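Long-range contacts in AlgW protein (Pseudomonas aeruginosa, PDB 7CO3), which probably cleaves proteins as an HtrA-type serine endopeptidase, with a trypsin-like protease domain followed by a peptide-binding PDZ domain: residues Val59-Pro64 against Asp233-Leu238; Ala65-Tyr70 against Val133-Gly138; Glu213-Thr218 against Phe257-Lys262; His274-Arg279 against Val371-Pro376. The protein carries 1 engineered substitution. All blocks are in the same frame, centred on the assembly; numbering follows the deposited sequence.

Contact 1. Residues Val59-Pro64 against Asp233-Leu238; sequences VSRAAP and DAAGNL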
loop_
_atom_site.group_PDB
_atom_site.type_symbol
_atom_site.label_atom_id
_atom_site.label_comp_id
_atom_site.label_asym_id
_atom_site.label_seq_id
_atom_site.Cartn_x
_atom_site.Cartn_y
_atom_site.Cartn_z
ATOM N N VAL B 59 2.402 -10.416 16.820
ATOM C CA VAL B 59 3.110 -9.170 17.145
ATOM C C VAL B 59 3.652 -9.226 18.571
ATOM O O VAL B 59 4.808 -8.885 18.831
ATOM C CB VAL B 59 2.196 -7.939 16.964
ATOM C CG1 VAL B 59 2.798 -6.687 17.717
ATOM C CG2 VAL B 59 1.877 -7.639 15.476
ATOM N N SER B 60 2.808 -9.639 19.517
ATOM C CA SER B 60 3.246 -9.766 20.903
ATOM C C SER B 60 4.506 -10.618 21.002
ATOM O O SER B 60 5.408 -10.330 21.797
ATOM C CB SER B 60 2.119 -10.340 21.747
ATOM O OG SER B 60 1.223 -9.304 22.116
ATOM N N ARG B 61 4.599 -11.642 20.169
ATOM C CA ARG B 61 5.722 -12.557 20.220
ATOM C C ARG B 61 7.000 -11.902 19.707
ATOM O O ARG B 61 8.056 -12.002 20.341
ATOM C CB ARG B 61 5.373 -13.789 19.388
ATOM C CG ARG B 61 6.083 -15.042 19.815
ATOM C CD ARG B 61 5.446 -16.272 19.201
ATOM N NE ARG B 61 6.383 -17.394 19.200
ATOM C CZ ARG B 61 6.489 -18.281 18.217
ATOM N NH1 ARG B 61 7.377 -19.263 18.305
ATOM N NH2 ARG B 61 5.711 -18.190 17.143
ATOM N N ALA B 62 6.924 -11.222 18.559
ATOM C CA ALA B 62 8.111 -10.794 17.827
ATOM C C ALA B 62 8.530 -9.359 18.111
ATOM O O ALA B 62 9.725 -9.067 18.109
ATOM C CB ALA B 62 7.886 -10.972 16.321
ATOM N N ALA B 63 7.577 -8.458 18.322
ATOM C CA ALA B 63 7.926 -7.049 18.481
ATOM C C ALA B 63 8.955 -6.779 19.588
ATOM O O ALA B 63 9.825 -5.915 19.377
ATOM C CB ALA B 63 6.651 -6.240 18.706
ATOM N N PRO B 64 8.946 -7.471 20.743
ATOM C CA PRO B 64 9.982 -7.171 21.764
ATOM C C PRO B 64 11.398 -7.391 21.282
ATOM O O PRO B 64 12.320 -6.746 21.781
ATOM C CB PRO B 64 9.632 -8.116 22.918
ATOM C CG PRO B 64 8.142 -8.306 22.782
ATOM C CD PRO B 64 7.923 -8.392 21.280
ATOM N N ASP B 233 6.558 -14.406 9.969
ATOM C CA ASP B 233 5.439 -15.175 9.421
ATOM C C ASP B 233 4.210 -14.934 10.281
ATOM O O ASP B 233 4.258 -14.212 11.265
ATOM C CB ASP B 233 5.768 -16.680 9.301
ATOM C CG ASP B 233 5.967 -17.378 10.679
ATOM O OD1 ASP B 233 5.554 -16.846 11.728
ATOM O OD2 ASP B 233 6.576 -18.475 10.708
ATOM N N ALA B 234 3.095 -15.582 9.941
ATOM C CA ALA B 234 1.831 -15.285 10.626
ATOM C C ALA B 234 1.837 -15.693 12.092
ATOM O O ALA B 234 0.952 -15.268 12.840
ATOM C CB ALA B 234 0.663 -15.960 9.910
ATOM N N ALA B 235 2.793 -16.522 12.523
ATOM C CA ALA B 235 2.918 -16.891 13.933
ATOM C C ALA B 235 3.992 -16.092 14.651
ATOM O O ALA B 235 4.230 -16.322 15.843
ATOM C CB ALA B 235 3.202 -18.398 14.080
ATOM N N GLY B 236 4.640 -15.152 13.970
ATOM C CA GLY B 236 5.650 -14.341 14.626
ATOM C C GLY B 236 7.073 -14.858 14.520
ATOM O O GLY B 236 7.947 -14.316 15.192
ATOM N N ASN B 237 7.339 -15.891 13.717
ATOM C CA ASN B 237 8.696 -16.376 13.574
ATOM C C ASN B 237 9.408 -15.622 12.475
ATOM O O ASN B 237 8.819 -15.313 11.448
ATOM C CB ASN B 237 8.746 -17.882 13.286
ATOM C CG ASN B 237 7.932 -18.700 14.267
ATOM O OD1 ASN B 237 8.282 -18.797 15.434
ATOM N ND2 ASN B 237 6.837 -19.286 13.795
ATOM N N LEU B 238 10.705 -15.409 12.669
ATOM C CA LEU B 238 11.507 -14.635 11.733
ATOM C C LEU B 238 11.770 -15.394 10.439
ATOM O O LEU B 238 12.372 -16.475 10.449
ATOM C CB LEU B 238 12.837 -14.263 12.370
ATOM C CG LEU B 238 13.799 -13.414 11.545
ATOM C CD1 LEU B 238 13.226 -11.983 11.322
ATOM C CD2 LEU B 238 15.182 -13.401 12.226
HETATM O O HOH W 1 5.488 -20.842 15.987
#
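Arg61 has its CG anti to the backbone N (chi1 -153°) and runs extended from CG to NE, which carries the chain from helix 56-62 toward Ala235 and Asn237. Asn237 holds its own CG beside the backbone N, anti to the carbonyl carbon (chi1 -51°); its OD1 lies near the guanidinium. Arg61 NH2 donates to Ala235 O at 2.7 Å; the oxygen lies near the guanidinium plane, although the nitrogen stands above the carbonyl plane and the N-H...O angle is a bent 142°. Asn237 OD1 sits 3.0 Å from Arg61 NH1, approaching obliquely with the amide plane perpendicular to the guanidinium. A water accepts from both Arg61 NH2 (2.9 Å) and Asn237 ND2, so it bridges the two side chains.

The receiving loop joins strands 230-233 and 238-245 as a hairpin, a type I turn from Asp233 to Gly236 followed by a G1 beta bulge: Gly236 has positive phi, Gly236 N bonds to Asp233 O, and Asp233 N to Asn237 O. Asp233 OD1 stitches this loop together: Ala235 N (2.9 Å, an Asx turn) and Asn237 N (2.8 Å) reach that oxygen from opposite faces of the carboxylate. Its partner OD2 uses the syn lone pair for Asn237 ND2 at 3.2 Å, and this bond restrains the amide that faces Arg61.

Close approach of the backbones occurs at Gly236, whose CA is 5.4 Å from Ala62 CA. There Ala62 CB meets Gly236 O at 3.5 Å, an oxygen with no polar partner in the model. Ala62 also packs on Val232 and Ile184, while Ser60 OG bonds to Arg176 of the second subunit.

Contact 2. Residues Ala65-Tyr70 against Val133-Gly138; sequences AVANLY and VALRDG
Asn68 and Ala134 are joined by two backbone hydrogen bonds: Ala134 N to Asn68 O at 2.8 Å, with an N-H...O angle of 160°, and Asn68 N to Ala134 O at 2.9 Å. They form an antiparallel hydrogen-bonded pair, followed by Leu69 with Val133 as a non-hydrogen-bonded pair. Further along, direct pairing gives way to solvent: a water donates to Val66 O (2.7 Å) and accepts from Arg136 N (2.8 Å), where segment 133-138 turns off into the type I turn Leu135-Gly138.

Strands 66-72 and 130-134 are the first and last in the order of the six-stranded antiparallel barrel, so this pairing closes the N-terminal barrel of the trypsin-like fold.

Packing differs between the two faces. On one, Leu69 and Val133 lie side by side, with Leu69 CD2 3.5 Å from Val133 CG2. Val133 CG1, anti to the backbone N (chi1 161°), goes instead to Ala67 CB at 3.9 Å, and Leu135 CD2 reaches the same methyl at 3.7 Å. Leu69 continues onto Ala109, Val124 and Thr125. On the face of Asn68, Ala134 CB meets the edge of the Tyr70 ring, 3.8 Å from CE2.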
loop_
_atom_site.group_PDB
_atom_site.type_symbol
_atom_site.label_atom_id
_atom_site.label_comp_id
_atom_site.label_asym_id
_atom_site.label_seq_id
_atom_site.Cartn_x
_atom_site.Cartn_y
_atom_site.Cartn_z
ATOM N N ALA B 65 11.592 -8.238 20.281
ATOM C CA ALA B 65 12.906 -8.569 19.759
ATOM C C ALA B 65 13.301 -7.743 18.535
ATOM O O ALA B 65 14.291 -8.074 17.868
ATOM C CB ALA B 65 12.965 -10.050 19.415
ATOM N N VAL B 66 12.551 -6.688 18.212
ATOM C CA VAL B 66 12.915 -5.771 17.134
ATOM C C VAL B 66 13.202 -4.420 17.760
ATOM O O VAL B 66 12.394 -3.920 18.540
ATOM C CB VAL B 66 11.806 -5.691 16.065
ATOM C CG1 VAL B 66 12.241 -4.789 14.858
ATOM C CG2 VAL B 66 11.425 -7.100 15.638
ATOM N N ALA B 67 14.352 -3.839 17.428
ATOM C CA ALA B 67 14.807 -2.593 18.036
ATOM C C ALA B 67 14.899 -1.505 16.976
ATOM O O ALA B 67 14.990 -1.793 15.778
ATOM C CB ALA B 67 16.184 -2.761 18.706
ATOM N N ASN B 68 14.908 -0.248 17.445
ATOM C CA ASN B 68 15.274 0.898 16.622
ATOM C C ASN B 68 16.781 1.171 16.677
ATOM O O ASN B 68 17.416 1.073 17.733
ATOM C CB ASN B 68 14.497 2.141 17.073
ATOM C CG ASN B 68 12.984 1.963 16.950
ATOM O OD1 ASN B 68 12.515 1.119 16.204
ATOM N ND2 ASN B 68 12.230 2.747 17.695
ATOM N N LEU B 69 17.335 1.567 15.538
ATOM C CA LEU B 69 18.732 1.955 15.409
ATOM C C LEU B 69 18.794 3.439 15.057
ATOM O O LEU B 69 18.087 3.893 14.143
ATOM C CB LEU B 69 19.455 1.152 14.316
ATOM C CG LEU B 69 19.839 -0.335 14.507
ATOM C CD1 LEU B 69 20.800 -0.757 13.424
ATOM C CD2 LEU B 69 20.440 -0.672 15.913
ATOM N N TYR B 70 19.649 4.176 15.778
ATOM C CA TYR B 70 19.972 5.582 15.531
ATOM C C TYR B 70 21.479 5.685 15.420
ATOM O O TYR B 70 22.182 5.415 16.397
ATOM C CB TYR B 70 19.467 6.495 16.655
ATOM C CG TYR B 70 18.021 6.292 16.976
ATOM C CD1 TYR B 70 17.028 6.745 16.110
ATOM C CD2 TYR B 70 17.637 5.620 18.121
ATOM C CE1 TYR B 70 15.692 6.546 16.382
ATOM C CE2 TYR B 70 16.307 5.410 18.408
ATOM C CZ TYR B 70 15.340 5.871 17.541
ATOM O OH TYR B 70 14.029 5.662 17.836
ATOM N N VAL B 133 20.978 1.497 20.131
ATOM C CA VAL B 133 19.923 0.506 20.038
ATOM C C VAL B 133 18.842 0.918 21.025
ATOM O O VAL B 133 19.135 1.184 22.197
ATOM C CB VAL B 133 20.463 -0.893 20.370
ATOM C CG1 VAL B 133 19.345 -1.820 20.713
ATOM C CG2 VAL B 133 21.338 -1.443 19.245
ATOM N N ALA B 134 17.597 1.002 20.560
ATOM C CA ALA B 134 16.474 1.343 21.424
ATOM C C ALA B 134 15.471 0.200 21.404
ATOM O O ALA B 134 14.883 -0.109 20.354
ATOM C CB ALA B 134 15.819 2.667 21.013
ATOM N N LEU B 135 15.258 -0.407 22.571
ATOM C CA LEU B 135 14.399 -1.574 22.657
ATOM C C LEU B 135 12.954 -1.164 22.885
ATOM O O LEU B 135 12.661 -0.055 23.348
ATOM C CB LEU B 135 14.869 -2.500 23.774
ATOM C CG LEU B 135 16.286 -3.038 23.579
ATOM C CD1 LEU B 135 16.593 -3.998 24.700
ATOM C CD2 LEU B 135 16.453 -3.708 22.223
ATOM N N ARG B 136 12.045 -2.087 22.554
ATOM C CA ARG B 136 10.619 -1.838 22.747
ATOM C C ARG B 136 10.269 -1.517 24.197
ATOM O O ARG B 136 9.315 -0.778 24.453
ATOM C CB ARG B 136 9.815 -3.042 22.285
ATOM C CG ARG B 136 8.367 -2.704 22.056
ATOM C CD ARG B 136 7.651 -3.872 21.453
ATOM N NE ARG B 136 6.226 -3.840 21.743
ATOM C CZ ARG B 136 5.628 -4.680 22.573
ATOM N NH1 ARG B 136 4.325 -4.583 22.789
ATOM N NH2 ARG B 136 6.338 -5.617 23.188
ATOM N N ASP B 137 11.018 -2.072 25.158
ATOM C CA ASP B 137 10.698 -1.840 26.564
ATOM C C ASP B 137 11.161 -0.482 27.049
ATOM O O ASP B 137 10.894 -0.135 28.199
ATOM C CB ASP B 137 11.278 -2.956 27.451
ATOM C CG ASP B 137 12.817 -3.031 27.408
ATOM O OD1 ASP B 137 13.489 -2.005 27.204
ATOM O OD2 ASP B 137 13.350 -4.158 27.555
ATOM N N GLY B 138 11.859 0.277 26.214
ATOM C CA GLY B 138 12.340 1.589 26.590
ATOM C C GLY B 138 13.825 1.672 26.871
ATOM O O GLY B 138 14.365 2.781 26.871
HETATM O O HOH W 2 13.053 -4.228 21.105
HETATM O O HOH W 3 11.993 -0.795 19.627
#

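Contact 3. Residues Glu213-Thr218 against Phe257-Lys262; sequences EDFIQT and FAIPTK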
loop_
_atom_site.group_PDB
_atom_site.type_symbol
_atom_site.label_atom_id
_atom_site.label_comp_id
_atom_site.label_asym_id
_atom_site.label_seq_id
_atom_site.Cartn_x
_atom_site.Cartn_y
_atom_site.Cartn_z
ATOM N N GLU B 213 22.210 -12.341 -3.830
ATOM C CA GLU B 213 20.803 -11.993 -3.674
ATOM C C GLU B 213 19.948 -13.248 -3.673
ATOM O O GLU B 213 20.147 -14.142 -4.501
ATOM C CB GLU B 213 20.327 -11.101 -4.816
ATOM C CG GLU B 213 21.060 -9.818 -4.920
ATOM C CD GLU B 213 20.448 -8.898 -5.959
ATOM O OE1 GLU B 213 19.878 -9.405 -6.942
ATOM O OE2 GLU B 213 20.527 -7.664 -5.780
ATOM N N ASP B 214 18.964 -13.268 -2.782
ATOM C CA ASP B 214 17.967 -14.333 -2.736
ATOM C C ASP B 214 16.676 -13.797 -2.097
ATOM O O ASP B 214 16.068 -14.440 -1.247
ATOM C CB ASP B 214 18.524 -15.542 -1.977
ATOM C CG ASP B 214 17.742 -16.813 -2.248
ATOM O OD1 ASP B 214 17.059 -16.869 -3.293
ATOM O OD2 ASP B 214 17.833 -17.757 -1.431
ATOM N N PHE B 215 16.240 -12.609 -2.509
ATOM C CA PHE B 215 15.236 -11.865 -1.748
ATOM C C PHE B 215 13.876 -12.554 -1.726
ATOM O O PHE B 215 13.420 -13.135 -2.709
ATOM C CB PHE B 215 15.063 -10.446 -2.306
ATOM C CG PHE B 215 16.223 -9.534 -2.050
ATOM C CD1 PHE B 215 16.478 -9.038 -0.769
ATOM C CD2 PHE B 215 17.060 -9.149 -3.075
ATOM C CE1 PHE B 215 17.563 -8.193 -0.531
ATOM C CE2 PHE B 215 18.155 -8.301 -2.830
ATOM C CZ PHE B 215 18.398 -7.832 -1.565
ATOM N N ILE B 216 13.265 -12.508 -0.579
ATOM C CA ILE B 216 11.825 -12.595 -0.435
ATOM C C ILE B 216 11.233 -11.248 -0.832
ATOM O O ILE B 216 11.774 -10.191 -0.463
ATOM C CB ILE B 216 11.461 -12.952 1.012
ATOM C CG1 ILE B 216 12.122 -14.284 1.406
ATOM C CG2 ILE B 216 9.961 -13.073 1.144
ATOM C CD1 ILE B 216 12.153 -14.530 2.957
ATOM N N GLN B 217 10.147 -11.281 -1.605
ATOM C CA GLN B 217 9.381 -10.094 -1.982
ATOM C C GLN B 217 8.083 -10.056 -1.166
ATOM O O GLN B 217 7.459 -11.094 -0.926
ATOM C CB GLN B 217 9.105 -10.086 -3.493
ATOM C CG GLN B 217 8.606 -8.752 -4.044
ATOM C CD GLN B 217 8.285 -8.796 -5.526
ATOM O OE1 GLN B 217 9.068 -9.293 -6.341
ATOM N NE2 GLN B 217 7.105 -8.270 -5.884
ATOM N N THR B 218 7.662 -8.867 -0.711
ATOM C CA THR B 218 6.437 -8.794 0.091
ATOM C C THR B 218 5.697 -7.507 -0.218
ATOM O O THR B 218 6.318 -6.494 -0.525
ATOM C CB THR B 218 6.725 -8.856 1.613
ATOM O OG1 THR B 218 5.502 -8.771 2.339
ATOM C CG2 THR B 218 7.634 -7.694 2.052
ATOM N N PHE B 257 11.539 -5.985 -0.260
ATOM C CA PHE B 257 12.474 -7.105 -0.392
ATOM C C PHE B 257 13.149 -7.389 0.937
ATOM O O PHE B 257 13.659 -6.467 1.577
ATOM C CB PHE B 257 13.522 -6.796 -1.447
ATOM C CG PHE B 257 12.940 -6.545 -2.786
ATOM C CD1 PHE B 257 12.417 -7.595 -3.527
ATOM C CD2 PHE B 257 12.891 -5.244 -3.311
ATOM C CE1 PHE B 257 11.891 -7.382 -4.785
ATOM C CE2 PHE B 257 12.338 -5.028 -4.554
ATOM C CZ PHE B 257 11.830 -6.089 -5.284
ATOM N N ALA B 258 13.128 -8.659 1.360
ATOM C CA ALA B 258 13.735 -9.073 2.609
ATOM C C ALA B 258 14.777 -10.165 2.348
ATOM O O ALA B 258 14.571 -11.018 1.486
ATOM C CB ALA B 258 12.661 -9.570 3.609
ATOM N N ILE B 259 15.896 -10.116 3.084
ATOM C CA ILE B 259 16.919 -11.165 3.005
ATOM C C ILE B 259 16.443 -12.390 3.779
ATOM O O ILE B 259 16.173 -12.283 4.967
ATOM C CB ILE B 259 18.259 -10.651 3.540
ATOM C CG1 ILE B 259 18.723 -9.455 2.712
ATOM C CG2 ILE B 259 19.317 -11.776 3.537
ATOM C CD1 ILE B 259 19.810 -8.576 3.396
ATOM N N PRO B 260 16.351 -13.553 3.142
ATOM C CA PRO B 260 15.841 -14.753 3.827
ATOM C C PRO B 260 16.691 -15.149 5.034
ATOM O O PRO B 260 17.906 -14.961 5.058
ATOM C CB PRO B 260 15.929 -15.845 2.747
ATOM C CG PRO B 260 16.151 -15.178 1.513
ATOM C CD PRO B 260 16.875 -13.872 1.807
ATOM N N THR B 261 16.020 -15.726 6.036
ATOM C CA THR B 261 16.656 -16.082 7.300
ATOM C C THR B 261 17.811 -17.053 7.083
ATOM O O THR B 261 18.866 -16.925 7.720
ATOM C CB THR B 261 15.600 -16.674 8.241
ATOM O OG1 THR B 261 14.813 -15.628 8.860
ATOM C CG2 THR B 261 16.253 -17.489 9.338
ATOM N N LYS B 262 17.632 -18.010 6.161
ATOM C CA LYS B 262 18.646 -19.037 5.911
ATOM C C LYS B 262 19.964 -18.420 5.453
ATOM O O LYS B 262 21.035 -18.810 5.930
ATOM C CB LYS B 262 18.136 -20.049 4.879
ATOM C CG LYS B 262 19.125 -21.210 4.567
ATOM C CD LYS B 262 18.393 -22.446 4.039
ATOM C CE LYS B 262 18.717 -22.725 2.573
ATOM N NZ LYS B 262 17.978 -23.913 2.041
#
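Ile216 and Ala258 exchange two backbone hydrogen bonds, Ile216 N to Ala258 O at 2.9 Å and Ala258 N to Ile216 O at 2.7 Å, between antiparallel strands whose short axes approach to 4.4 Å with directions 143° apart. Both strands belong to the sheet of the C-terminal barrel of the trypsin-like fold, and the second ends at Pro260, the N-cap of helix 261-274.

Gln217 and Phe257 form the neighbouring non-hydrogen-bonded pair. Gln217 CG, anti to the backbone N (chi1 -166°), lies alongside the ring, 3.6 Å from Phe257 CE1. The amide beyond it has partners elsewhere: OE1 accepts from Arg204 NE, and NE2 bonds to Thr193 OG1 of the third subunit, whose Val190 also packs on Phe257.

On the same face, the Phe215 and Phe257 rings meet obliquely, centroids 5.9 Å apart and planes at 57°. The Phe215 ring also runs beside Ile259, its CE1 3.7 Å from Ile259 CG1, and Ala258 O lies at the ring's edge. On the opposite face of the sheet, Ile216 packs with Ala258 and slides past Pro260 in the opposite direction, bringing Ile216 CD1 to 4.0 Å from Pro260 CB.

Contact 4. Residues His274-Arg279 against Val371-Pro376; sequences HGQVIR and VGLRPP
Arg279 and Arg374 face each other where the two segments come nearest, with their CA atoms 5.9 Å apart. The backbone contact is loose. Arg279 O stands 3.7 Å from Arg374 N and 4.0 Å from Leu373 CA, spacings that point to van der Waals packing, and none of these pairs qualifies as a hydrogen bond.

Side-chain packing has two parts. Arg279 CB and Arg374 CB, both directed into the contact, are 4.4 Å apart. Elsewhere in the contact, Gln276 and Leu373 reach toward each other tip to tip, with Gln276 OE1 4.2 Å from Leu373 CD1. Gln276 CG is set between the backbone N and the carbonyl carbon (chi1 76°), and from there the extended chain carries the amide toward that methyl.

The charged ends have partners of their own. Arg279 NE and Arg374 NE are 5.7 Å apart, and the like charges would be expected to repel. Each has its own acid, however: Arg279 NH1 makes a salt bridge to Asp149 OD2, and Arg374 NH1 one to Glu151 OE1. Val277 CG1 covers one face of the Arg279 guanidinium, offset toward its rim, and both arginines touch Tyr212. Arg374 NH2 also makes a weak hydrogen bond to the backbone of the bound peptide.

Gly275, with positive phi, ends helix 261-274, and the chain then passes to strand 280-281, which pairs with strand 366-373. The contact lies at the interdomain linker of an HtrA-type protease, where the connection runs from the last helix of the protease domain to the first strand of the PDZ sheet.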
loop_
_atom_site.group_PDB
_atom_site.type_symbol
_atom_site.label_atom_id
_atom_site.label_comp_id
_atom_site.label_asym_id
_atom_site.label_seq_id
_atom_site.Cartn_x
_atom_site.Cartn_y
_atom_site.Cartn_z
ATOM N N HIS B 274 34.485 -15.124 12.785
ATOM C CA HIS B 274 35.671 -14.719 12.059
ATOM C C HIS B 274 35.684 -13.231 11.722
ATOM O O HIS B 274 36.570 -12.780 10.990
ATOM C CB HIS B 274 35.783 -15.616 10.818
ATOM C CG HIS B 274 35.522 -17.068 11.122
ATOM N ND1 HIS B 274 34.389 -17.736 10.712
ATOM C CD2 HIS B 274 36.232 -17.961 11.852
ATOM C CE1 HIS B 274 34.426 -18.984 11.149
ATOM N NE2 HIS B 274 35.533 -19.144 11.851
ATOM N N GLY B 275 34.731 -12.453 12.255
ATOM C CA GLY B 275 34.660 -11.017 12.027
ATOM C C GLY B 275 34.180 -10.601 10.653
ATOM O O GLY B 275 33.929 -9.410 10.430
ATOM N N GLN B 276 34.068 -11.535 9.727
ATOM C CA GLN B 276 33.571 -11.303 8.384
ATOM C C GLN B 276 33.159 -12.669 7.872
ATOM O O GLN B 276 33.153 -13.652 8.617
ATOM C CB GLN B 276 34.626 -10.644 7.494
ATOM C CG GLN B 276 35.715 -11.609 7.028
ATOM C CD GLN B 276 36.940 -10.923 6.434
ATOM O OE1 GLN B 276 37.291 -11.136 5.270
ATOM N NE2 GLN B 276 37.597 -10.094 7.241
ATOM N N VAL B 277 32.811 -12.735 6.599
ATOM C CA VAL B 277 32.533 -14.005 5.958
ATOM C C VAL B 277 33.667 -14.275 4.993
ATOM O O VAL B 277 34.042 -13.404 4.195
ATOM C CB VAL B 277 31.165 -14.023 5.258
ATOM C CG1 VAL B 277 30.834 -15.436 4.790
ATOM C CG2 VAL B 277 30.112 -13.504 6.230
ATOM N N ILE B 278 34.234 -15.468 5.119
ATOM C CA ILE B 278 35.352 -15.947 4.316
ATOM C C ILE B 278 34.757 -16.587 3.077
ATOM O O ILE B 278 34.043 -17.588 3.171
ATOM C CB ILE B 278 36.202 -16.951 5.122
ATOM C CG1 ILE B 278 36.515 -16.389 6.517
ATOM C CG2 ILE B 278 37.397 -17.511 4.323
ATOM C CD1 ILE B 278 37.300 -15.088 6.500
ATOM N N ARG B 279 34.985 -15.989 1.922
ATOM C CA ARG B 279 34.465 -16.593 0.710
ATOM C C ARG B 279 35.604 -17.205 -0.081
ATOM O O ARG B 279 36.761 -16.784 0.027
ATOM C CB ARG B 279 33.710 -15.576 -0.151
ATOM C CG ARG B 279 32.433 -15.109 0.545
ATOM C CD ARG B 279 31.685 -14.025 -0.197
ATOM N NE ARG B 279 30.786 -13.361 0.745
ATOM C CZ ARG B 279 29.551 -13.767 0.970
ATOM N NH1 ARG B 279 28.796 -13.150 1.864
ATOM N NH2 ARG B 279 29.076 -14.802 0.287
ATOM N N VAL B 371 42.794 -21.300 -4.410
ATOM C CA VAL B 371 41.661 -20.475 -3.991
ATOM C C VAL B 371 42.157 -19.328 -3.125
ATOM O O VAL B 371 42.720 -19.546 -2.046
ATOM C CB VAL B 371 40.623 -21.299 -3.223
ATOM C CG1 VAL B 371 39.500 -20.367 -2.725
ATOM C CG2 VAL B 371 40.074 -22.391 -4.078
ATOM N N GLY B 372 41.941 -18.097 -3.583
ATOM C CA GLY B 372 42.225 -16.927 -2.781
ATOM C C GLY B 372 41.062 -16.544 -1.857
ATOM O O GLY B 372 39.995 -17.155 -1.876
ATOM N N LEU B 373 41.314 -15.525 -1.025
ATOM C CA LEU B 373 40.293 -14.838 -0.231
ATOM C C LEU B 373 39.693 -13.684 -1.024
ATOM O O LEU B 373 40.426 -12.890 -1.633
ATOM C CB LEU B 373 40.905 -14.260 1.055
ATOM C CG LEU B 373 40.129 -13.199 1.874
ATOM C CD1 LEU B 373 40.245 -13.425 3.381
ATOM C CD2 LEU B 373 40.518 -11.742 1.590
ATOM N N ARG B 374 38.298 -13.546 -0.966
ATOM C CA ARG B 374 37.768 -12.414 -1.717
ATOM C C ARG B 374 37.948 -11.131 -0.917
ATOM O O ARG B 374 37.642 -11.110 0.279
ATOM C CB ARG B 374 36.304 -12.614 -2.055
ATOM C CG ARG B 374 35.684 -11.407 -2.687
ATOM C CD ARG B 374 34.185 -11.611 -3.131
ATOM N NE ARG B 374 33.704 -12.563 -4.120
ATOM C CZ ARG B 374 32.867 -12.210 -5.065
ATOM N NH1 ARG B 374 32.381 -10.988 -5.082
ATOM N NH2 ARG B 374 32.470 -13.094 -5.998
ATOM N N PRO B 375 38.500 -10.074 -1.518
ATOM C CA PRO B 375 38.800 -8.856 -0.761
ATOM C C PRO B 375 37.513 -8.206 -0.283
ATOM O O PRO B 375 36.427 -8.776 -0.450
ATOM C CB PRO B 375 39.506 -7.974 -1.801
ATOM C CG PRO B 375 38.843 -8.375 -3.066
ATOM C CD PRO B 375 38.709 -9.867 -2.968
ATOM N N PRO B 376 37.583 -7.039 0.356
ATOM C CA PRO B 376 36.403 -6.183 0.389
ATOM C C PRO B 376 36.077 -5.725 -1.008
ATOM O O PRO B 376 36.982 -5.496 -1.839
ATOM C CB PRO B 376 36.856 -5.012 1.286
ATOM C CG PRO B 376 38.085 -5.500 2.003
ATOM C CD PRO B 376 38.729 -6.445 1.063
#

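Contact 3 is the buried one; contacts 1 and 2 are partly buried and contact 4 lies at the surface. Contacts 2 and 3 both rest on paired antiparallel strands, but in different barrels, with centres about 22 Å apart. Contact 1 relies instead on an arginine gripping a hairpin turn, and contact 4 on loose packing with its charges paired elsewhere. Contacts 1 and 2 are continuous through the chain, since helix 56-62 runs on to strand 66-72, and Pro64 packs against Arg136. A weak, probable hydrogen bond of Leu238 O with Thr261 OG1 joins contact 1 to contact 3. Helix 261-274 leads from contact 3 to contact 4; the nearest atoms of the two contacts are about 8 Å apart.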